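Local coordinates for putative peptide ABC-transport system periplasmic peptide-binding protein (Campylobacter jejuni, PDB 4OET) that probably captures a small solute in the periplasm, perhaps a peptide or a form of nickel, for uptake by an ABC transporter, at residues Y183-K188 and V489-K494; Y173-A178 and T189-I194; F40-S45 and G472-T477. All coordinates share one frame; numbering follows the deposited sequence.

Contact 1. Residues Y183-K188 and V489-K494; sequences YLDKVK and VYEWSK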
loop_
_atom_site.group_PDB
_atom_site.type_symbol
_atom_site.label_atom_id
_atom_site.label_comp_id
_atom_site.label_asym_id
_atom_site.label_seq_id
_atom_site.Cartn_x
_atom_site.Cartn_y
_atom_site.Cartn_z
ATOM N N TYR A 183 -10.014 -23.835 -6.459
ATOM C CA TYR A 183 -9.622 -24.785 -5.414
ATOM C C TYR A 183 -9.978 -24.353 -3.989
ATOM O O TYR A 183 -10.067 -25.189 -3.092
ATOM C CB TYR A 183 -8.116 -25.044 -5.510
ATOM C CG TYR A 183 -7.305 -23.774 -5.400
ATOM C CD1 TYR A 183 -7.012 -23.015 -6.525
ATOM C CD2 TYR A 183 -6.853 -23.324 -4.167
ATOM C CE1 TYR A 183 -6.292 -21.845 -6.427
ATOM C CE2 TYR A 183 -6.131 -22.158 -4.061
ATOM C CZ TYR A 183 -5.856 -21.425 -5.194
ATOM O OH TYR A 183 -5.132 -20.269 -5.090
ATOM N N LEU A 184 -10.105 -23.049 -3.764
ATOM C CA LEU A 184 -10.396 -22.530 -2.426
ATOM C C LEU A 184 -11.851 -22.760 -2.047
ATOM O O LEU A 184 -12.166 -23.155 -0.925
ATOM C CB LEU A 184 -10.069 -21.037 -2.342
ATOM C CG LEU A 184 -8.610 -20.684 -2.036
ATOM C CD1 LEU A 184 -8.442 -19.191 -1.772
ATOM C CD2 LEU A 184 -8.087 -21.505 -0.865
ATOM N N ASP A 185 -12.737 -22.486 -2.995
ATOM C CA ASP A 185 -14.172 -22.562 -2.770
ATOM C C ASP A 185 -14.856 -22.472 -4.113
ATOM O O ASP A 185 -14.209 -22.209 -5.124
ATOM C CB ASP A 185 -14.656 -21.439 -1.844
ATOM C CG ASP A 185 -16.020 -21.726 -1.238
ATOM O OD1 ASP A 185 -16.649 -22.731 -1.630
ATOM O OD2 ASP A 185 -16.478 -20.939 -0.384
ATOM N N LYS A 186 -16.161 -22.697 -4.130
ATOM C CA LYS A 186 -16.928 -22.547 -5.349
ATOM C C LYS A 186 -17.197 -21.061 -5.568
ATOM O O LYS A 186 -17.699 -20.379 -4.670
ATOM C CB LYS A 186 -18.229 -23.346 -5.270
ATOM C CG LYS A 186 -19.028 -23.336 -6.551
ATOM C CD LYS A 186 -20.197 -24.301 -6.503
ATOM C CE LYS A 186 -20.837 -24.363 -7.867
ATOM N NZ LYS A 186 -19.764 -24.311 -8.899
ATOM N N VAL A 187 -16.863 -20.552 -6.752
ATOM C CA VAL A 187 -17.099 -19.139 -7.040
ATOM C C VAL A 187 -18.596 -18.926 -7.279
ATOM O O VAL A 187 -19.219 -19.635 -8.075
ATOM C CB VAL A 187 -16.289 -18.648 -8.264
ATOM C CG1 VAL A 187 -16.493 -17.153 -8.474
ATOM C CG2 VAL A 187 -14.807 -18.959 -8.088
ATOM N N LYS A 188 -19.172 -17.975 -6.547
ATOM C CA LYS A 188 -20.627 -17.807 -6.457
ATOM C C LYS A 188 -21.261 -17.065 -7.638
ATOM O O LYS A 188 -22.275 -17.507 -8.182
ATOM C CB LYS A 188 -20.977 -17.091 -5.147
ATOM C CG LYS A 188 -20.387 -17.763 -3.905
ATOM C CD LYS A 188 -21.314 -17.694 -2.693
ATOM C CE LYS A 188 -21.052 -18.869 -1.750
ATOM N NZ LYS A 188 -20.846 -20.142 -2.508
ATOM N N VAL A 489 -14.162 -11.322 -3.373
ATOM C CA VAL A 489 -15.223 -11.152 -4.364
ATOM C C VAL A 489 -15.797 -12.482 -4.860
ATOM O O VAL A 489 -16.977 -12.564 -5.217
ATOM C CB VAL A 489 -14.714 -10.299 -5.555
ATOM C CG1 VAL A 489 -15.311 -10.736 -6.880
ATOM C CG2 VAL A 489 -15.026 -8.841 -5.298
ATOM N N TYR A 490 -14.996 -13.540 -4.820
ATOM C CA TYR A 490 -15.500 -14.850 -5.220
ATOM C C TYR A 490 -16.563 -15.394 -4.257
ATOM O O TYR A 490 -17.254 -16.364 -4.565
ATOM C CB TYR A 490 -14.345 -15.843 -5.367
ATOM C CG TYR A 490 -13.579 -16.148 -4.102
ATOM C CD1 TYR A 490 -14.006 -17.136 -3.218
ATOM C CD2 TYR A 490 -12.413 -15.461 -3.800
ATOM C CE1 TYR A 490 -13.294 -17.418 -2.068
ATOM C CE2 TYR A 490 -11.695 -15.740 -2.654
ATOM C CZ TYR A 490 -12.139 -16.716 -1.794
ATOM O OH TYR A 490 -11.421 -16.984 -0.654
ATOM N N GLU A 491 -16.722 -14.748 -3.107
ATOM C CA GLU A 491 -17.788 -15.125 -2.183
ATOM C C GLU A 491 -18.990 -14.185 -2.299
ATOM O O GLU A 491 -19.975 -14.348 -1.590
ATOM C CB GLU A 491 -17.286 -15.134 -0.738
ATOM C CG GLU A 491 -16.110 -16.054 -0.485
ATOM C CD GLU A 491 -15.716 -16.095 0.979
ATOM O OE1 GLU A 491 -15.639 -15.016 1.607
ATOM O OE2 GLU A 491 -15.475 -17.207 1.498
ATOM N N TRP A 492 -18.902 -13.197 -3.184
ATOM C CA TRP A 492 -19.968 -12.213 -3.337
ATOM C C TRP A 492 -21.080 -12.792 -4.195
ATOM O O TRP A 492 -20.808 -13.379 -5.241
ATOM C CB TRP A 492 -19.451 -10.922 -3.974
ATOM C CG TRP A 492 -18.426 -10.189 -3.172
ATOM C CD1 TRP A 492 -17.712 -10.668 -2.109
ATOM C CD2 TRP A 492 -17.997 -8.832 -3.366
ATOM N NE1 TRP A 492 -16.861 -9.695 -1.638
ATOM C CE2 TRP A 492 -17.018 -8.560 -2.392
ATOM C CE3 TRP A 492 -18.347 -7.824 -4.270
ATOM C CZ2 TRP A 492 -16.387 -7.318 -2.292
ATOM C CZ3 TRP A 492 -17.720 -6.588 -4.168
ATOM C CH2 TRP A 492 -16.752 -6.348 -3.187
ATOM N N SER A 493 -22.323 -12.631 -3.751
ATOM C CA SER A 493 -23.471 -13.169 -4.474
ATOM C C SER A 493 -24.672 -12.224 -4.431
ATOM O O SER A 493 -24.786 -11.393 -3.526
ATOM C CB SER A 493 -23.866 -14.528 -3.901
ATOM O OG SER A 493 -24.273 -14.396 -2.550
ATOM N N LYS A 494 -25.541 -12.337 -5.436
ATOM C CA LYS A 494 -26.828 -11.643 -5.429
ATOM C C LYS A 494 -27.977 -12.597 -5.104
ATOM O O LYS A 494 -28.924 -12.238 -4.405
ATOM C CB LYS A 494 -27.081 -10.962 -6.774
ATOM C CG LYS A 494 -26.091 -9.852 -7.104
ATOM C CD LYS A 494 -26.640 -8.941 -8.187
ATOM C CE LYS A 494 -25.586 -7.968 -8.667
ATOM N NZ LYS A 494 -26.014 -7.265 -9.908
ATOM O OXT LYS A 494 -27.985 -13.751 -5.534
#

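Contact 2. Residues Y173-A178 and T189-I194; sequences YVEFKA and TPRLII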
loop_
_atom_site.group_PDB
_atom_site.type_symbol
_atom_site.label_atom_id
_atom_site.label_comp_id
_atom_site.label_asym_id
_atom_site.label_seq_id
_atom_site.Cartn_x
_atom_site.Cartn_y
_atom_site.Cartn_z
ATOM N N TYR A 173 -13.592 -1.511 -19.291
ATOM C CA TYR A 173 -13.809 -2.613 -18.363
ATOM C C TYR A 173 -12.990 -3.847 -18.686
ATOM O O TYR A 173 -12.434 -3.978 -19.773
ATOM C CB TYR A 173 -15.300 -2.996 -18.332
ATOM C CG TYR A 173 -15.870 -3.578 -19.625
ATOM C CD1 TYR A 173 -15.593 -4.887 -20.017
ATOM C CD2 TYR A 173 -16.713 -2.824 -20.433
ATOM C CE1 TYR A 173 -16.116 -5.412 -21.188
ATOM C CE2 TYR A 173 -17.246 -3.345 -21.604
ATOM C CZ TYR A 173 -16.944 -4.636 -21.975
ATOM O OH TYR A 173 -17.467 -5.157 -23.136
ATOM N N VAL A 174 -12.935 -4.765 -17.732
ATOM C CA VAL A 174 -12.450 -6.098 -18.025
ATOM C C VAL A 174 -13.555 -7.061 -17.621
ATOM O O VAL A 174 -14.129 -6.937 -16.533
ATOM C CB VAL A 174 -11.149 -6.443 -17.280
ATOM C CG1 VAL A 174 -10.637 -7.795 -17.739
ATOM C CG2 VAL A 174 -10.093 -5.368 -17.521
ATOM N N GLU A 175 -13.871 -8.003 -18.502
ATOM C CA GLU A 175 -14.894 -8.991 -18.201
ATOM C C GLU A 175 -14.249 -10.289 -17.763
ATOM O O GLU A 175 -13.244 -10.723 -18.323
ATOM C CB GLU A 175 -15.801 -9.249 -19.412
ATOM C CG GLU A 175 -16.900 -10.272 -19.127
ATOM C CD GLU A 175 -18.039 -10.236 -20.124
ATOM O OE1 GLU A 175 -18.039 -9.352 -21.014
ATOM O OE2 GLU A 175 -18.928 -11.112 -20.023
ATOM N N PHE A 176 -14.854 -10.917 -16.764
ATOM C CA PHE A 176 -14.353 -12.172 -16.237
ATOM C C PHE A 176 -15.452 -13.222 -16.196
ATOM O O PHE A 176 -16.641 -12.897 -16.229
ATOM C CB PHE A 176 -13.778 -11.971 -14.837
ATOM C CG PHE A 176 -12.614 -11.027 -14.789
ATOM C CD1 PHE A 176 -12.804 -9.665 -14.598
ATOM C CD2 PHE A 176 -11.321 -11.507 -14.934
ATOM C CE1 PHE A 176 -11.722 -8.802 -14.548
ATOM C CE2 PHE A 176 -10.240 -10.650 -14.885
ATOM C CZ PHE A 176 -10.439 -9.300 -14.690
ATOM N N LYS A 177 -15.036 -14.482 -16.149
ATOM C CA LYS A 177 -15.944 -15.603 -15.969
ATOM C C LYS A 177 -15.444 -16.404 -14.784
ATOM O O LYS A 177 -14.233 -16.575 -14.620
ATOM C CB LYS A 177 -16.008 -16.478 -17.220
ATOM C CG LYS A 177 -17.224 -17.369 -17.289
ATOM C CD LYS A 177 -16.924 -18.654 -18.049
ATOM C CE LYS A 177 -16.501 -18.373 -19.479
ATOM N NZ LYS A 177 -16.411 -19.630 -20.273
ATOM N N ALA A 178 -16.368 -16.908 -13.972
ATOM C CA ALA A 178 -15.995 -17.670 -12.790
ATOM C C ALA A 178 -15.145 -18.890 -13.144
ATOM O O ALA A 178 -15.488 -19.675 -14.040
ATOM C CB ALA A 178 -17.241 -18.102 -12.030
ATOM N N THR A 189 -20.671 -15.940 -8.029
ATOM C CA THR A 189 -21.210 -15.142 -9.123
ATOM C C THR A 189 -20.415 -15.443 -10.394
ATOM O O THR A 189 -19.194 -15.259 -10.440
ATOM C CB THR A 189 -21.172 -13.632 -8.805
ATOM O OG1 THR A 189 -21.940 -13.376 -7.624
ATOM C CG2 THR A 189 -21.759 -12.833 -9.947
ATOM N N PRO A 190 -21.118 -15.915 -11.433
ATOM C CA PRO A 190 -20.537 -16.399 -12.692
ATOM C C PRO A 190 -19.882 -15.314 -13.535
ATOM O O PRO A 190 -18.859 -15.568 -14.181
ATOM C CB PRO A 190 -21.745 -16.982 -13.441
ATOM C CG PRO A 190 -22.811 -17.168 -12.399
ATOM C CD PRO A 190 -22.580 -16.075 -11.405
ATOM N N ARG A 191 -20.479 -14.127 -13.542
ATOM C CA ARG A 191 -20.011 -13.052 -14.407
ATOM C C ARG A 191 -19.496 -11.852 -13.590
ATOM O O ARG A 191 -20.200 -11.311 -12.735
ATOM C CB ARG A 191 -21.138 -12.637 -15.363
ATOM C CG ARG A 191 -20.709 -11.753 -16.524
ATOM C CD ARG A 191 -21.737 -11.795 -17.664
ATOM N NE ARG A 191 -21.462 -10.783 -18.685
ATOM C CZ ARG A 191 -22.141 -9.644 -18.820
ATOM N NH1 ARG A 191 -23.151 -9.370 -18.006
ATOM N NH2 ARG A 191 -21.812 -8.780 -19.774
ATOM N N LEU A 192 -18.262 -11.443 -13.870
ATOM C CA LEU A 192 -17.633 -10.320 -13.184
ATOM C C LEU A 192 -17.153 -9.287 -14.194
ATOM O O LEU A 192 -16.456 -9.627 -15.155
ATOM C CB LEU A 192 -16.448 -10.787 -12.326
ATOM C CG LEU A 192 -15.638 -9.686 -11.625
ATOM C CD1 LEU A 192 -16.509 -8.877 -10.681
ATOM C CD2 LEU A 192 -14.459 -10.287 -10.882
ATOM N N ILE A 193 -17.570 -8.040 -14.003
ATOM C CA ILE A 193 -17.048 -6.930 -14.791
ATOM C C ILE A 193 -16.345 -5.936 -13.880
ATOM O O ILE A 193 -16.922 -5.485 -12.891
ATOM C CB ILE A 193 -18.158 -6.207 -15.575
ATOM C CG1 ILE A 193 -18.654 -7.087 -16.727
ATOM C CG2 ILE A 193 -17.647 -4.888 -16.132
ATOM C CD1 ILE A 193 -20.153 -7.027 -16.943
ATOM N N ILE A 194 -15.091 -5.621 -14.190
ATOM C CA ILE A 194 -14.381 -4.573 -13.460
ATOM C C ILE A 194 -14.347 -3.339 -14.339
ATOM O O ILE A 194 -13.710 -3.323 -15.389
ATOM C CB ILE A 194 -12.954 -4.985 -13.065
ATOM C CG1 ILE A 194 -13.011 -6.111 -12.029
ATOM C CG2 ILE A 194 -12.193 -3.795 -12.510
ATOM C CD1 ILE A 194 -13.710 -5.718 -10.749
#

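Contact 3. Residues F40-S45 and G472-T477; sequences FDENMS and GIKTRT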
loop_
_atom_site.group_PDB
_atom_site.type_symbol
_atom_site.label_atom_id
_atom_site.label_comp_id
_atom_site.label_asym_id
_atom_site.label_seq_id
_atom_site.Cartn_x
_atom_site.Cartn_y
_atom_site.Cartn_z
ATOM N N PHE A 40 -4.361 -13.892 2.437
ATOM C CA PHE A 40 -4.708 -13.337 3.739
ATOM C C PHE A 40 -6.207 -13.384 3.934
ATOM O O PHE A 40 -6.962 -13.153 2.981
ATOM C CB PHE A 40 -4.178 -11.908 3.853
ATOM C CG PHE A 40 -2.711 -11.798 3.550
ATOM C CD1 PHE A 40 -1.768 -12.029 4.544
ATOM C CD2 PHE A 40 -2.273 -11.523 2.256
ATOM C CE1 PHE A 40 -0.407 -11.950 4.263
ATOM C CE2 PHE A 40 -0.919 -11.450 1.960
ATOM C CZ PHE A 40 0.019 -11.662 2.966
ATOM N N ASP A 41 -6.635 -13.710 5.155
ATOM C CA ASP A 41 -8.061 -13.763 5.476
ATOM C C ASP A 41 -8.553 -12.401 5.955
ATOM O O ASP A 41 -7.834 -11.410 5.842
ATOM C CB ASP A 41 -8.352 -14.857 6.515
ATOM C CG ASP A 41 -7.705 -14.591 7.863
ATOM O OD1 ASP A 41 -7.209 -13.467 8.117
ATOM O OD2 ASP A 41 -7.705 -15.522 8.697
ATOM N N GLU A 42 -9.756 -12.354 6.512
ATOM C CA GLU A 42 -10.368 -11.081 6.898
ATOM C C GLU A 42 -9.660 -10.396 8.060
ATOM O O GLU A 42 -9.889 -9.220 8.324
ATOM C CB GLU A 42 -11.849 -11.294 7.224
ATOM C CG GLU A 42 -12.118 -12.225 8.387
ATOM C CD GLU A 42 -12.486 -13.627 7.915
ATOM O OE1 GLU A 42 -11.782 -14.152 7.016
ATOM O OE2 GLU A 42 -13.495 -14.189 8.414
ATOM N N ASN A 43 -8.809 -11.130 8.764
ATOM C CA ASN A 43 -8.039 -10.541 9.855
ATOM C C ASN A 43 -6.604 -10.277 9.426
ATOM O O ASN A 43 -5.728 -10.052 10.264
ATOM C CB ASN A 43 -8.065 -11.456 11.076
ATOM C CG ASN A 43 -9.474 -11.833 11.482
ATOM O OD1 ASN A 43 -10.328 -10.965 11.672
ATOM N ND2 ASN A 43 -9.730 -13.131 11.600
ATOM N N MET A 44 -6.376 -10.322 8.113
ATOM C CA MET A 44 -5.037 -10.218 7.537
ATOM C C MET A 44 -4.119 -11.287 8.113
ATOM O O MET A 44 -2.904 -11.097 8.211
ATOM C CB MET A 44 -4.440 -8.824 7.773
ATOM C CG MET A 44 -5.050 -7.729 6.902
ATOM S SD MET A 44 -4.924 -8.101 5.134
ATOM C CE MET A 44 -3.171 -8.470 5.006
ATOM N N SER A 45 -4.703 -12.423 8.471
ATOM C CA SER A 45 -3.909 -13.553 8.914
ATOM C C SER A 45 -3.380 -14.278 7.687
ATOM O O SER A 45 -4.127 -14.557 6.746
ATOM C CB SER A 45 -4.736 -14.493 9.781
ATOM O OG SER A 45 -4.998 -13.903 11.038
ATOM N N GLY A 472 -22.157 -11.409 1.191
ATOM C CA GLY A 472 -20.888 -12.104 1.298
ATOM C C GLY A 472 -19.668 -11.205 1.245
ATOM O O GLY A 472 -18.530 -11.681 1.269
ATOM N N ILE A 473 -19.883 -9.901 1.189
ATOM C CA ILE A 473 -18.749 -8.990 1.236
ATOM C C ILE A 473 -18.159 -9.010 2.638
ATOM O O ILE A 473 -18.881 -8.857 3.625
ATOM C CB ILE A 473 -19.127 -7.538 0.877
ATOM C CG1 ILE A 473 -19.748 -7.460 -0.519
ATOM C CG2 ILE A 473 -17.901 -6.658 0.945
ATOM C CD1 ILE A 473 -20.146 -6.046 -0.919
ATOM N N LYS A 474 -16.853 -9.224 2.717
ATOM C CA LYS A 474 -16.136 -9.116 3.975
ATOM C C LYS A 474 -15.178 -7.933 3.921
ATOM O O LYS A 474 -14.664 -7.584 2.852
ATOM C CB LYS A 474 -15.344 -10.395 4.273
ATOM C CG LYS A 474 -16.158 -11.624 4.644
ATOM C CD LYS A 474 -15.215 -12.824 4.723
ATOM C CE LYS A 474 -15.922 -14.105 5.122
ATOM N NZ LYS A 474 -14.956 -15.239 5.126
ATOM N N THR A 475 -14.936 -7.321 5.075
ATOM C CA THR A 475 -13.931 -6.273 5.191
ATOM C C THR A 475 -12.604 -6.872 5.637
ATOM O O THR A 475 -12.577 -7.877 6.336
ATOM C CB THR A 475 -14.325 -5.210 6.225
ATOM O OG1 THR A 475 -14.383 -5.825 7.523
ATOM C CG2 THR A 475 -15.669 -4.585 5.875
ATOM N N ARG A 476 -11.505 -6.261 5.228
ATOM C CA ARG A 476 -10.220 -6.527 5.859
ATOM C C ARG A 476 -9.392 -5.262 5.699
ATOM O O ARG A 476 -9.780 -4.365 4.956
ATOM C CB ARG A 476 -9.524 -7.744 5.249
ATOM C CG ARG A 476 -8.865 -7.483 3.925
ATOM C CD ARG A 476 -8.123 -8.714 3.427
ATOM N NE ARG A 476 -7.228 -8.366 2.329
ATOM C CZ ARG A 476 -6.618 -9.244 1.546
ATOM N NH1 ARG A 476 -6.822 -10.539 1.722
ATOM N NH2 ARG A 476 -5.822 -8.812 0.575
ATOM N N THR A 477 -8.255 -5.181 6.377
ATOM C CA THR A 477 -7.440 -3.983 6.297
ATOM C C THR A 477 -6.971 -3.753 4.860
ATOM O O THR A 477 -6.382 -4.637 4.235
ATOM C CB THR A 477 -6.227 -4.080 7.217
ATOM O OG1 THR A 477 -6.634 -4.610 8.482
ATOM C CG2 THR A 477 -5.592 -2.705 7.403
HETATM O O HOH W 1 -5.260 -12.269 0.207
HETATM O O HOH W 2 -8.052 -7.132 8.619
HETATM O O HOH W 3 -11.759 -15.953 4.577
#

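Contact 1. Residues Y183-K188 and V489-K494
K188 N donates to Y490 O over 3.2 Å with an N-H...O angle of 166°, the one clear hydrogen bond between residues 183-188 and 489-494. Next to it V187 forks over the start of the tyrosine side chain: its CG1 lies 4.0 Å and its CG2 4.2 Å from Y490 CB, the two side chains crossing at about a right angle. In Y490 the ring carbon CG sits between the backbone N and the carbonyl carbon (chi1 64°), and this rotamer sends the ring back along the loop, where L184 CD1 approaches the hydroxyl OH at 3.9 Å and D185 CB meets the ring obliquely. At the other end K188 lays its CB 3.7 Å from W492 O, then bends at chi2 and chi4, taking its ammonium end away. At the rim of the contact D185 OD2 and E491 OE2 stand 4.3 Å apart, like charges that may raise each other's proton affinity. Residues 489-491 are a single 3-10 turn, closed by W492 N to V489 O at 2.9 Å; through it the C-terminal tail packs on the loop between strands 173-178 and 191-196. Beyond this shell, E491 OE1 has a hydrogen bond from N488 ND2 and a weak, long ion pair with K474. F182 meets the Y490 ring edge-to-face, V187 also rests on Y163, and W492 NE1 is held by N488 OD1.

Contact 2. Residues Y173-A178 and T189-I194
V174 and I194 form an antiparallel hydrogen-bonded pair in which each residue is both donor and acceptor: V174 N to I194 O and I194 N to V174 O both measure 2.9 Å. F176 and L192 repeat the exchange less evenly. F176 N reaches L192 O at 2.6 Å, whereas L192 N to F176 O is 3.2 Å; that second bond is straight at its hydrogen (177°), yet its donor stands well above the carbonyl plane. A178 N adds a fifth backbone bond, to P190 O at 2.8 Å. The intervening residues E175, K177 and R191 have backbone hydrogen bonds to the neighbouring chain: E175 with V166 and K167, and K177 with K164, all in strand 163-169, and on the other side R191 with L7 of strand 6-11 and with D5 just before it. On their face of the sheet R191 NE donates to E175 OE2 at 2.9 Å, a salt bridge. The oxygen lies at the edge of the guanidinium, near its plane, but is itself met from 54° above the carboxylate plane, the two flat groups being turned 71° apart. I193 CD1 lies 3.6 Å above one guanidinium face, and NH1 bonds to T6 OG1. The opposite face is apolar: F176 and L192 run side by side, with CB to CB at 3.9 Å, the F176 ring reaches on to I194, and V29, L32 and V33 pack against this layer. Together with strand 163-169, the pair makes an antiparallel beta-meander, completed as a mixed four-stranded sheet by strand 6-11, which runs parallel to 191-196.

Contact 3. Residues F40-S45 and G472-T477
R476 reaches its extended side chain across the loop of residues 40-45, which has the hydrogen-bond pattern of a type I turn with a G1 beta bulge: M44 N bonds to D41 O, D41 N to S45 O, and M44 has positive phi (56°). D41 OD1 braces the turn from within, accepting from N43 N in an Asx turn and from S45 N through the other face of the carboxylate. Along R476, CB rests 3.4 Å from E42 O, CD lies near D41 O, and M44 SD sits over one guanidinium face, 3.6 Å from NE. NH1 points toward the F40 backbone and donates at 2.8 Å to water 1, which lies in the guanidinium plane and also accepts from F40 N. The bend at chi2 (-57°) carries M44 SD across R476 at about a right angle, while M44 CG packs on T477 CB. E42 lies against the neighbouring part of 472-477: its CB touches T475 O, and OE2 makes a long salt bridge with K474 NZ at 3.7 Å. Outside the contact, R476 N bonds to E236 OE1, which ties residues 472-477 to strand 231-246, and the R476 side chain is about 6 Å from that of N31, a magnesium ligand in a structure of this protein. Water 2 donates to E42 O at 2.8 Å and accepts from T477 N at 3.0 Å.

How the contacts relate
From the N terminus, the turn between strands 38-40 and 46-48 meets 472-477, after strand 454-467, so contact 3 closes a loop of 426 residues. Contact 2 falls wholly within that span and closes a short one, with ten residues between 173-178 and 189-194. Contact 1 crosses both: 183-188 lies between the segments of contact 2, while its partner 489-494 follows the second segment of contact 3. Contact 1 thus brings the C-terminal tail to the 173-196 strand pair. V187 CG1 packs 3.8 Å from A178 CB and the hydroxyl of T189 meets W492 O, joining contacts 1 and 2; W492 CE2 lies 3.5 Å from I473 CG1, joining contacts 1 and 3. Contacts 2 and 3 stay about 9 Å apart between nearest atoms.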